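Local coordinates for clavulanic acid biosynthesis oligopeptide binding protein 2 (Streptomyces clavuligerus, PDB 2WOL), which probably binds oligopeptides or related solutes as an extracellular binding protein of the clavulanic acid biosynthetic pathway, at residues A[396-402]-A[426-431]; A[449-453]-A[479-483]; A[81-85]-A[238-242]; A[66-70]-A[184-189]. All blocks are in the same frame, centred on the assembly; numbering follows the deposited sequence.

Contact 1: A[396-402]-A[426-431]; sequences GTQRGKF and DVATYF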
loop_
_atom_site.group_PDB
_atom_site.type_symbol
_atom_site.label_atom_id
_atom_site.label_comp_id
_atom_site.label_asym_id
_atom_site.label_seq_id
_atom_site.Cartn_x
_atom_site.Cartn_y
_atom_site.Cartn_z
ATOM N N GLY A 396 -4.482 -22.652 -0.178
ATOM C CA GLY A 396 -5.003 -21.838 0.919
ATOM C C GLY A 396 -5.614 -20.547 0.410
ATOM O O GLY A 396 -5.087 -19.924 -0.515
ATOM N N THR A 397 -6.727 -20.140 1.017
ATOM C CA THR A 397 -7.449 -18.949 0.575
ATOM C C THR A 397 -8.344 -18.374 1.677
ATOM O O THR A 397 -8.431 -18.937 2.769
ATOM C CB THR A 397 -8.282 -19.246 -0.700
ATOM O OG1 THR A 397 -8.757 -18.021 -1.262
ATOM C CG2 THR A 397 -9.466 -20.158 -0.393
ATOM N N GLN A 398 -8.974 -17.237 1.379
ATOM C CA GLN A 398 -10.021 -16.633 2.210
ATOM C C GLN A 398 -11.375 -16.965 1.607
ATOM O O GLN A 398 -11.467 -17.264 0.415
ATOM C CB GLN A 398 -9.919 -15.104 2.184
ATOM C CG GLN A 398 -8.716 -14.464 2.833
ATOM C CD GLN A 398 -8.755 -12.941 2.733
ATOM O OE1 GLN A 398 -9.457 -12.377 1.887
ATOM N NE2 GLN A 398 -8.007 -12.271 3.600
ATOM N N ARG A 399 -12.430 -16.870 2.416
ATOM C CA ARG A 399 -13.799 -16.817 1.899
ATOM C C ARG A 399 -13.992 -15.561 1.050
ATOM O O ARG A 399 -13.375 -14.528 1.315
ATOM C CB ARG A 399 -14.812 -16.822 3.050
ATOM C CG ARG A 399 -15.243 -18.212 3.492
ATOM C CD ARG A 399 -15.862 -18.213 4.887
ATOM N NE ARG A 399 -14.855 -18.180 5.952
ATOM C CZ ARG A 399 -14.326 -19.256 6.534
ATOM N NH1 ARG A 399 -14.691 -20.476 6.161
ATOM N NH2 ARG A 399 -13.421 -19.108 7.495
ATOM N N GLY A 400 -14.839 -15.658 0.026
ATOM C CA GLY A 400 -15.158 -14.511 -0.823
ATOM C C GLY A 400 -14.478 -14.544 -2.179
ATOM O O GLY A 400 -14.429 -15.587 -2.834
ATOM N N LYS A 401 -13.952 -13.394 -2.596
ATOM C CA LYS A 401 -13.335 -13.243 -3.917
ATOM C C LYS A 401 -12.087 -14.111 -4.078
ATOM O O LYS A 401 -11.806 -14.613 -5.170
ATOM C CB LYS A 401 -12.997 -11.772 -4.190
ATOM C CG LYS A 401 -13.029 -11.383 -5.664
ATOM C CD LYS A 401 -14.456 -11.310 -6.196
ATOM C CE LYS A 401 -14.482 -10.946 -7.672
ATOM N NZ LYS A 401 -15.782 -11.302 -8.313
ATOM N N PHE A 402 -11.347 -14.277 -2.983
ATOM C CA PHE A 402 -10.167 -15.140 -2.959
ATOM C C PHE A 402 -10.552 -16.596 -3.205
ATOM O O PHE A 402 -9.797 -17.337 -3.842
ATOM C CB PHE A 402 -9.437 -15.012 -1.618
ATOM C CG PHE A 402 -8.512 -13.825 -1.524
ATOM C CD1 PHE A 402 -8.722 -12.679 -2.289
ATOM C CD2 PHE A 402 -7.446 -13.846 -0.633
ATOM C CE1 PHE A 402 -7.867 -11.582 -2.182
ATOM C CE2 PHE A 402 -6.592 -12.756 -0.515
ATOM C CZ PHE A 402 -6.800 -11.623 -1.293
ATOM N N ASP A 426 -9.382 -17.997 8.212
ATOM C CA ASP A 426 -10.075 -16.824 8.748
ATOM C C ASP A 426 -9.658 -15.543 8.025
ATOM O O ASP A 426 -8.465 -15.281 7.841
ATOM C CB ASP A 426 -9.799 -16.690 10.248
ATOM C CG ASP A 426 -10.856 -15.870 10.975
ATOM O OD1 ASP A 426 -11.356 -14.868 10.414
ATOM O OD2 ASP A 426 -11.183 -16.230 12.125
ATOM N N VAL A 427 -10.654 -14.753 7.625
ATOM C CA VAL A 427 -10.441 -13.529 6.850
ATOM C C VAL A 427 -9.665 -12.466 7.637
ATOM O O VAL A 427 -8.678 -11.916 7.140
ATOM C CB VAL A 427 -11.792 -12.942 6.335
ATOM C CG1 VAL A 427 -11.589 -11.586 5.664
ATOM C CG2 VAL A 427 -12.468 -13.913 5.372
ATOM N N ALA A 428 -10.115 -12.198 8.863
ATOM C CA ALA A 428 -9.562 -11.128 9.697
ATOM C C ALA A 428 -8.079 -11.307 10.030
ATOM O O ALA A 428 -7.345 -10.322 10.149
ATOM C CB ALA A 428 -10.378 -10.983 10.975
ATOM N N THR A 429 -7.647 -12.559 10.173
ATOM C CA THR A 429 -6.267 -12.867 10.548
ATOM C C THR A 429 -5.473 -13.532 9.419
ATOM O O THR A 429 -4.433 -14.139 9.670
ATOM C CB THR A 429 -6.214 -13.789 11.782
ATOM O OG1 THR A 429 -6.892 -15.017 11.489
ATOM C CG2 THR A 429 -6.856 -13.120 12.996
ATOM N N TYR A 430 -5.959 -13.408 8.186
ATOM C CA TYR A 430 -5.353 -14.088 7.036
ATOM C C TYR A 430 -3.877 -13.741 6.839
ATOM O O TYR A 430 -3.072 -14.601 6.474
ATOM C CB TYR A 430 -6.143 -13.784 5.763
ATOM C CG TYR A 430 -5.769 -14.641 4.571
ATOM C CD1 TYR A 430 -6.084 -16.001 4.540
ATOM C CD2 TYR A 430 -5.122 -14.087 3.465
ATOM C CE1 TYR A 430 -5.755 -16.790 3.446
ATOM C CE2 TYR A 430 -4.790 -14.871 2.359
ATOM C CZ TYR A 430 -5.107 -16.220 2.360
ATOM O OH TYR A 430 -4.786 -17.006 1.277
ATOM N N PHE A 431 -3.526 -12.485 7.095
ATOM C CA PHE A 431 -2.160 -12.010 6.887
ATOM C C PHE A 431 -1.294 -12.112 8.151
ATOM O O PHE A 431 -0.070 -12.215 8.065
ATOM C CB PHE A 431 -2.183 -10.584 6.318
ATOM C CG PHE A 431 -3.162 -10.405 5.181
ATOM C CD1 PHE A 431 -4.385 -9.774 5.389
ATOM C CD2 PHE A 431 -2.872 -10.891 3.909
ATOM C CE1 PHE A 431 -5.299 -9.616 4.341
ATOM C CE2 PHE A 431 -3.775 -10.739 2.856
ATOM C CZ PHE A 431 -4.991 -10.101 3.072
#
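At G396 the strand 391-398 passes close to the phenol of Y430: G396 O lies 3.4 Å from Y430 OH, and T397 CA is equally near, at 3.4 Å from Y430 OH. The hydroxyl itself is hydrogen-bonded to V450 O of the adjoining strand. The CA-to-CB bond of T397 points away, and Q398 makes the fullest contact. Its CG sits 3.5 Å from the centroid of the Y430 ring, almost on the ring normal, a CH-pi contact, while NE2 reaches Y430 CB at 3.2 Å and F431 CZ at 3.8 Å. The segments lie at the C-terminal ends of the parallel strands 391-398 and 418-425, which helix 401-414 joins in a beta-alpha-beta crossover. R399 comes next; its CB is 4.4 Å from V427 CG2, and its guanidinium forms a salt bridge with E424. G400 occupies the N-cap position of the crossover helix, whose F402 turns a ring edge toward the Y430 face in an offset edge-to-face pair, centroids 6.0 Å apart and planes at 73°.

Contact 2: A[449-453]-A[479-483]; sequences LVTDW and NWNLP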
loop_
_atom_site.group_PDB
_atom_site.type_symbol
_atom_site.label_atom_id
_atom_site.label_comp_id
_atom_site.label_asym_id
_atom_site.label_seq_id
_atom_site.Cartn_x
_atom_site.Cartn_y
_atom_site.Cartn_z
ATOM N N LEU A 449 -1.037 -20.574 -2.317
ATOM C CA LEU A 449 -1.740 -19.561 -1.524
ATOM C C LEU A 449 -2.233 -18.447 -2.429
ATOM O O LEU A 449 -1.474 -17.945 -3.267
ATOM C CB LEU A 449 -0.811 -18.968 -0.459
ATOM C CG LEU A 449 -0.381 -19.883 0.691
ATOM C CD1 LEU A 449 0.805 -19.291 1.439
ATOM C CD2 LEU A 449 -1.563 -20.115 1.638
ATOM N N VAL A 450 -3.494 -18.057 -2.256
ATOM C CA VAL A 450 -4.059 -16.922 -2.985
ATOM C C VAL A 450 -3.929 -15.673 -2.131
ATOM O O VAL A 450 -4.317 -15.667 -0.962
ATOM C CB VAL A 450 -5.558 -17.134 -3.321
ATOM C CG1 VAL A 450 -6.137 -15.910 -4.051
ATOM C CG2 VAL A 450 -5.751 -18.386 -4.155
ATOM N N THR A 451 -3.388 -14.605 -2.709
ATOM C CA THR A 451 -3.326 -13.346 -1.983
ATOM C C THR A 451 -3.294 -12.132 -2.903
ATOM O O THR A 451 -3.240 -12.268 -4.124
ATOM C CB THR A 451 -2.152 -13.323 -0.962
ATOM O OG1 THR A 451 -2.375 -12.279 -0.006
ATOM C CG2 THR A 451 -0.809 -13.124 -1.648
ATOM N N ASP A 452 -3.368 -10.950 -2.303
ATOM C CA ASP A 452 -3.112 -9.708 -3.017
ATOM C C ASP A 452 -2.148 -8.870 -2.192
ATOM O O ASP A 452 -2.021 -9.080 -0.984
ATOM C CB ASP A 452 -4.410 -8.962 -3.359
ATOM C CG ASP A 452 -5.107 -8.369 -2.144
ATOM O OD1 ASP A 452 -4.961 -8.887 -1.017
ATOM O OD2 ASP A 452 -5.835 -7.371 -2.333
ATOM N N TRP A 453 -1.456 -7.949 -2.852
ATOM C CA TRP A 453 -0.376 -7.197 -2.233
ATOM C C TRP A 453 -0.274 -5.813 -2.850
ATOM O O TRP A 453 -0.370 -5.663 -4.067
ATOM C CB TRP A 453 0.951 -7.940 -2.419
ATOM C CG TRP A 453 2.170 -7.091 -2.194
ATOM C CD1 TRP A 453 3.009 -6.596 -3.153
ATOM C CD2 TRP A 453 2.685 -6.635 -0.935
ATOM N NE1 TRP A 453 4.011 -5.862 -2.571
ATOM C CE2 TRP A 453 3.841 -5.870 -1.212
ATOM C CE3 TRP A 453 2.283 -6.797 0.397
ATOM C CZ2 TRP A 453 4.600 -5.268 -0.204
ATOM C CZ3 TRP A 453 3.047 -6.207 1.399
ATOM C CH2 TRP A 453 4.188 -5.447 1.090
ATOM N N ASN A 479 3.948 -12.281 7.512
ATOM C CA ASN A 479 4.905 -12.602 6.458
ATOM C C ASN A 479 4.322 -12.350 5.077
ATOM O O ASN A 479 3.176 -12.715 4.805
ATOM C CB ASN A 479 5.350 -14.066 6.574
ATOM C CG ASN A 479 6.384 -14.457 5.531
ATOM O OD1 ASN A 479 7.342 -13.726 5.281
ATOM N ND2 ASN A 479 6.198 -15.627 4.922
ATOM N N TRP A 480 5.123 -11.738 4.211
ATOM C CA TRP A 480 4.727 -11.490 2.831
ATOM C C TRP A 480 5.595 -12.216 1.806
ATOM O O TRP A 480 5.288 -12.223 0.610
ATOM C CB TRP A 480 4.676 -9.989 2.557
ATOM C CG TRP A 480 3.406 -9.408 3.057
ATOM C CD1 TRP A 480 3.217 -8.702 4.210
ATOM C CD2 TRP A 480 2.123 -9.529 2.442
ATOM N NE1 TRP A 480 1.892 -8.355 4.337
ATOM C CE2 TRP A 480 1.199 -8.847 3.263
ATOM C CE3 TRP A 480 1.666 -10.130 1.261
ATOM C CZ2 TRP A 480 -0.162 -8.753 2.946
ATOM C CZ3 TRP A 480 0.319 -10.039 0.947
ATOM C CH2 TRP A 480 -0.581 -9.355 1.789
ATOM N N ASN A 481 6.681 -12.812 2.281
ATOM C CA ASN A 481 7.501 -13.687 1.460
ATOM C C ASN A 481 6.966 -15.102 1.650
ATOM O O ASN A 481 7.532 -15.916 2.391
ATOM C CB ASN A 481 8.979 -13.567 1.851
ATOM C CG ASN A 481 9.902 -14.362 0.936
ATOM O OD1 ASN A 481 9.465 -15.263 0.218
ATOM N ND2 ASN A 481 11.193 -14.030 0.965
ATOM N N LEU A 482 5.860 -15.389 0.971
ATOM C CA LEU A 482 5.120 -16.627 1.208
ATOM C C LEU A 482 5.884 -17.892 0.807
ATOM O O LEU A 482 5.860 -18.879 1.546
ATOM C CB LEU A 482 3.723 -16.574 0.570
ATOM C CG LEU A 482 2.803 -15.430 1.020
ATOM C CD1 LEU A 482 1.449 -15.512 0.326
ATOM C CD2 LEU A 482 2.636 -15.377 2.540
ATOM N N PRO A 483 6.572 -17.873 -0.351
ATOM C CA PRO A 483 7.427 -19.016 -0.681
ATOM C C PRO A 483 8.653 -19.144 0.221
ATOM O O PRO A 483 9.368 -20.146 0.143
ATOM C CB PRO A 483 7.890 -18.705 -2.111
ATOM C CG PRO A 483 6.906 -17.698 -2.630
ATOM C CD PRO A 483 6.571 -16.872 -1.435
#
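In this buried contact of a family 5 solute-binding protein, the loop between helices 460-468 and 488-499 packs against strand 448-453 of a mixed beta-sheet, and the contact is made mostly by side chains; the nearest CA atoms, those of L449 and L482, remain 7.9 Å apart. W480 is the main contributor from the loop. With chi1 at m and chi2 near 101°, its indole extends toward the strand, so that the six-membered ring reaches T451 and the five-membered ring lies beside W453. W453 has chi1 at t and chi2 near -106°, which carries an indole that starts out sideways over to the loop and sets its edge against the W480 face; centroids are 4.6 Å apart, planes inclined at 50°, and W453 CE3 comes to 3.4 Å from W480 CD2. W453 NE1 is hydrogen-bonded to F463 O, and a glycerol, probably from the crystallisation liquor, lies next to this indole. W480 also meets the ring of F431. Farther along, L482 (m, t) and L449 (m, t) share the same rotamer and meet methyl to methyl, CD1 of each 4.0 Å apart. T451, with chi1 at t, places CG2 3.8 Å from L482 CD1 and OG1 3.6 Å from W480 CZ3. At the rim of the W480 indole, CH2 lies 3.1 Å from D452 O, near the ring plane.

Contact 3: A[81-85]-A[238-242]; sequences PAPDL and TDPIR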
loop_
_atom_site.group_PDB
_atom_site.type_symbol
_atom_site.label_atom_id
_atom_site.label_comp_id
_atom_site.label_asym_id
_atom_site.label_seq_id
_atom_site.Cartn_x
_atom_site.Cartn_y
_atom_site.Cartn_z
ATOM N N PRO A 81 8.682 11.656 -3.423
ATOM C CA PRO A 81 8.495 12.496 -2.232
ATOM C C PRO A 81 9.100 13.892 -2.410
ATOM O O PRO A 81 10.200 14.030 -2.955
ATOM C CB PRO A 81 9.217 11.713 -1.130
ATOM C CG PRO A 81 9.199 10.287 -1.608
ATOM C CD PRO A 81 9.333 10.372 -3.101
ATOM N N ALA A 82 8.351 14.901 -1.975
ATOM C CA ALA A 82 8.737 16.307 -2.092
ATOM C C ALA A 82 8.918 16.916 -0.697
ATOM O O ALA A 82 8.355 16.407 0.273
ATOM C CB ALA A 82 7.669 17.069 -2.875
ATOM N N PRO A 83 9.716 17.997 -0.580
ATOM C CA PRO A 83 9.899 18.621 0.732
ATOM C C PRO A 83 8.576 19.086 1.323
ATOM O O PRO A 83 7.768 19.704 0.626
ATOM C CB PRO A 83 10.787 19.835 0.428
ATOM C CG PRO A 83 11.441 19.533 -0.852
ATOM C CD PRO A 83 10.485 18.689 -1.630
ATOM N N ASP A 84 8.360 18.768 2.596
ATOM C CA ASP A 84 7.168 19.198 3.313
ATOM C C ASP A 84 7.605 20.029 4.520
ATOM O O ASP A 84 7.699 21.253 4.422
ATOM C CB ASP A 84 6.310 17.982 3.701
ATOM C CG ASP A 84 5.031 18.357 4.440
ATOM O OD1 ASP A 84 4.701 19.558 4.549
ATOM O OD2 ASP A 84 4.346 17.427 4.915
ATOM N N LEU A 85 7.898 19.377 5.644
ATOM C CA LEU A 85 8.463 20.091 6.791
ATOM C C LEU A 85 9.923 20.444 6.545
ATOM O O LEU A 85 10.413 21.448 7.060
ATOM C CB LEU A 85 8.325 19.284 8.085
ATOM C CG LEU A 85 6.920 19.103 8.657
ATOM C CD1 LEU A 85 6.948 18.072 9.763
ATOM C CD2 LEU A 85 6.347 20.415 9.173
ATOM N N THR A 238 3.714 28.238 4.688
ATOM C CA THR A 238 4.836 27.329 4.943
ATOM C C THR A 238 4.610 25.925 4.385
ATOM O O THR A 238 5.477 25.059 4.505
ATOM C CB THR A 238 5.142 27.205 6.451
ATOM O OG1 THR A 238 4.110 26.444 7.103
ATOM C CG2 THR A 238 5.254 28.581 7.097
ATOM N N ASP A 239 3.447 25.707 3.778
ATOM C CA ASP A 239 3.062 24.374 3.327
ATOM C C ASP A 239 2.937 24.329 1.804
ATOM O O ASP A 239 1.995 24.900 1.252
ATOM C CB ASP A 239 1.747 23.963 3.994
ATOM C CG ASP A 239 1.442 22.484 3.830
ATOM O OD1 ASP A 239 1.679 21.936 2.734
ATOM O OD2 ASP A 239 0.956 21.877 4.805
ATOM N N PRO A 240 3.887 23.650 1.124
ATOM C CA PRO A 240 3.875 23.545 -0.338
ATOM C C PRO A 240 2.972 22.430 -0.881
ATOM O O PRO A 240 2.882 22.254 -2.102
ATOM C CB PRO A 240 5.336 23.235 -0.666
ATOM C CG PRO A 240 5.801 22.425 0.504
ATOM C CD PRO A 240 5.049 22.950 1.709
ATOM N N ILE A 241 2.318 21.693 0.015
ATOM C CA ILE A 241 1.555 20.494 -0.356
ATOM C C ILE A 241 0.038 20.706 -0.274
ATOM O O ILE A 241 -0.704 20.314 -1.183
ATOM C CB ILE A 241 1.942 19.269 0.549
ATOM C CG1 ILE A 241 3.469 19.049 0.611
ATOM C CG2 ILE A 241 1.167 17.994 0.143
ATOM C CD1 ILE A 241 4.118 18.529 -0.666
ATOM N N ARG A 242 -0.413 21.336 0.808
ATOM C CA ARG A 242 -1.814 21.269 1.220
ATOM C C ARG A 242 -2.602 22.566 1.021
ATOM O O ARG A 242 -2.282 23.581 1.643
ATOM C CB ARG A 242 -1.893 20.833 2.686
ATOM C CG ARG A 242 -1.255 19.484 2.931
ATOM C CD ARG A 242 -1.051 19.201 4.399
ATOM N NE ARG A 242 -0.243 17.996 4.567
ATOM C CZ ARG A 242 1.082 17.967 4.475
ATOM N NH1 ARG A 242 1.763 19.087 4.252
ATOM N NH2 ARG A 242 1.732 16.821 4.619
#
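A salt-bridge network of D84, D239 and R242 ties the end of the short strand 82-83 to the loop that precedes strand 248-253. R242 presents two nitrogens to one carboxylate: NH2 donates to D84 OD2 at 2.7 Å and NH1 to D84 OD1 at 3.0 Å, a bidentate pairing in which OD2 lies near the guanidinium plane. NH1 also donates to D239 OD2 at 3.0 Å, so the arginine offsets two acids whose OD1 atoms, in D84 and D239, are only 4.3 Å apart. D239 shapes its own loop as well. Its OD1 accepts from I241 N at 2.8 Å, an Asx turn, and from R242 N at 2.9 Å, which completes an Asx motif and holds the backbone that carries R242. R65 forms a further salt bridge with D84. Beside the charges lie a few van der Waals contacts: P240 CG is 3.4 Å from P83 O, and I241 CD1 rests 4.0 Å from P83 O and 4.4 Å from A82 CB.

Contact 4: A[66-70]-A[184-189]; sequences TLMAY and DHLMAQ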
loop_
_atom_site.group_PDB
_atom_site.type_symbol
_atom_site.label_atom_id
_atom_site.label_comp_id
_atom_site.label_asym_id
_atom_site.label_seq_id
_atom_site.Cartn_x
_atom_site.Cartn_y
_atom_site.Cartn_z
ATOM N N THR A 66 4.946 15.874 7.473
ATOM C CA THR A 66 6.108 15.001 7.587
ATOM C C THR A 66 7.294 15.725 6.952
ATOM O O THR A 66 7.108 16.769 6.324
ATOM C CB THR A 66 5.851 13.647 6.883
ATOM O OG1 THR A 66 5.229 13.886 5.615
ATOM C CG2 THR A 66 4.921 12.767 7.716
ATOM N N LEU A 67 8.505 15.202 7.118
ATOM C CA LEU A 67 9.680 15.839 6.509
ATOM C C LEU A 67 9.506 15.942 5.001
ATOM O O LEU A 67 9.737 17.007 4.405
ATOM C CB LEU A 67 10.967 15.084 6.852
ATOM C CG LEU A 67 11.491 15.230 8.284
ATOM C CD1 LEU A 67 12.604 14.229 8.528
ATOM C CD2 LEU A 67 11.977 16.648 8.560
ATOM N N MET A 68 9.092 14.825 4.405
ATOM C CA MET A 68 8.818 14.719 2.977
ATOM C C MET A 68 7.373 14.284 2.813
ATOM O O MET A 68 6.818 13.645 3.699
ATOM C CB MET A 68 9.733 13.674 2.336
ATOM C CG MET A 68 11.221 13.919 2.558
ATOM S SD MET A 68 11.812 15.389 1.688
ATOM C CE MET A 68 11.636 14.869 -0.021
ATOM N N ALA A 69 6.758 14.629 1.687
ATOM C CA ALA A 69 5.386 14.198 1.411
ATOM C C ALA A 69 5.194 13.980 -0.074
ATOM O O ALA A 69 5.866 14.612 -0.887
ATOM C CB ALA A 69 4.383 15.227 1.925
ATOM N N TYR A 70 4.279 13.089 -0.439
ATOM C CA TYR A 70 3.942 12.947 -1.851
ATOM C C TYR A 70 3.270 14.232 -2.327
ATOM O O TYR A 70 2.363 14.741 -1.670
ATOM C CB TYR A 70 3.116 11.677 -2.105
ATOM C CG TYR A 70 3.918 10.463 -1.706
ATOM C CD1 TYR A 70 3.739 9.867 -0.459
ATOM C CD2 TYR A 70 4.914 9.957 -2.545
ATOM C CE1 TYR A 70 4.506 8.778 -0.067
ATOM C CE2 TYR A 70 5.694 8.867 -2.161
ATOM C CZ TYR A 70 5.483 8.287 -0.915
ATOM O OH TYR A 70 6.247 7.214 -0.512
ATOM N N ASP A 184 13.642 8.859 1.628
ATOM C CA ASP A 184 12.655 9.944 1.550
ATOM C C ASP A 184 11.220 9.399 1.643
ATOM O O ASP A 184 10.320 10.066 2.159
ATOM C CB ASP A 184 12.793 10.737 0.244
ATOM C CG ASP A 184 13.812 11.876 0.324
ATOM O OD1 ASP A 184 14.279 12.242 1.432
ATOM O OD2 ASP A 184 14.126 12.428 -0.751
ATOM N N HIS A 185 11.016 8.191 1.121
ATOM C CA HIS A 185 9.709 7.535 1.179
ATOM C C HIS A 185 9.320 7.195 2.606
ATOM O O HIS A 185 8.169 7.390 3.004
ATOM C CB HIS A 185 9.689 6.275 0.318
ATOM C CG HIS A 185 9.722 6.556 -1.148
ATOM N ND1 HIS A 185 8.579 6.731 -1.896
ATOM C CD2 HIS A 185 10.761 6.708 -2.002
ATOM C CE1 HIS A 185 8.911 6.970 -3.153
ATOM N NE2 HIS A 185 10.229 6.960 -3.244
ATOM N N LEU A 186 10.285 6.703 3.378
ATOM C CA LEU A 186 10.041 6.397 4.784
ATOM C C LEU A 186 9.721 7.661 5.571
ATOM O O LEU A 186 8.909 7.630 6.494
ATOM C CB LEU A 186 11.225 5.649 5.401
ATOM C CG LEU A 186 11.647 4.328 4.742
ATOM C CD1 LEU A 186 12.686 3.633 5.606
ATOM C CD2 LEU A 186 10.466 3.384 4.457
ATOM N N MET A 187 10.336 8.774 5.177
ATOM C CA MET A 187 10.097 10.051 5.839
ATOM C C MET A 187 8.778 10.695 5.422
ATOM O O MET A 187 8.401 11.734 5.962
ATOM C CB MET A 187 11.272 11.005 5.607
ATOM C CG MET A 187 12.565 10.586 6.302
ATOM S SD MET A 187 12.411 10.412 8.096
ATOM C CE MET A 187 12.103 8.661 8.308
ATOM N N ALA A 188 8.088 10.073 4.465
ATOM C CA ALA A 188 6.790 10.548 3.986
ATOM C C ALA A 188 5.629 9.791 4.630
ATOM O O ALA A 188 4.462 10.086 4.359
ATOM C CB ALA A 188 6.717 10.442 2.457
ATOM N N GLN A 189 5.956 8.830 5.491
ATOM C CA GLN A 189 4.951 7.990 6.138
ATOM C C GLN A 189 4.521 8.583 7.484
ATOM O O GLN A 189 5.336 9.197 8.166
ATOM C CB GLN A 189 5.477 6.556 6.296
ATOM C CG GLN A 189 6.047 5.941 4.994
ATOM C CD GLN A 189 5.110 6.058 3.789
ATOM O OE1 GLN A 189 5.545 6.341 2.661
ATOM N NE2 GLN A 189 3.824 5.836 4.022
HETATM O O HOH W 1 3.032 12.576 4.656
HETATM O O HOH W 2 8.936 12.824 8.643
#
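A188 is the small knob around which this buried interface closes. Its CB sits against the backbone of strand 68-69 and beside the Y70 ring, 4.1 Å from A69 CA and 3.7 Å from Y70 CE1, and the backbones come so close that A188 CA makes a CA-H...O contact with M68 O at 3.1 Å. On one flank M68 curls through three m torsions, its CG 4.2 Å from M187 CB and its CE 3.6 Å from D184 OD2, a carboxylate hydrogen-bonded through OD1 to Y101 OH, while L67 CD1 meets M187 SD at 3.8 Å. Farther off, the Y70 ring reaches across to H185, and Y70 OH and H185 ND1 share a hydrogen bond of 2.8 Å. Two waters bridge the segments: water 1 donates to T66 OG1 and A188 O, water 2 accepts from L67 N and donates to M187 O. The seam joins one strand of the two-stranded antiparallel hairpin, 68-69 with 82-83, to the type I turn L186-Q189 at the C-terminal part of the helix that includes 184-186.

In the fold
The contacts form two pairs on opposite sides of the chain's centre. Contacts 1 and 2 share one sheet, whose strands 391-398 and 448-453 are neighbours, and rely on aromatic and aliphatic packing; they meet through hydrogen bonds from G396 and Y430 to V450 and where F431 packs on W480. Contacts 3 and 4 share the small hairpin 68-69/82-83, with centres about 10 Å apart, but differ in chemistry: contact 3 is built on salt bridges, contact 4 on close apolar packing with bound water and a tyrosine-histidine hydrogen bond. Contacts 2 and 4 are buried, whereas 1 and 3 are partly exposed. Across the molecule, contacts 2 and 4 come nearest, about 11 Å between their nearest atoms.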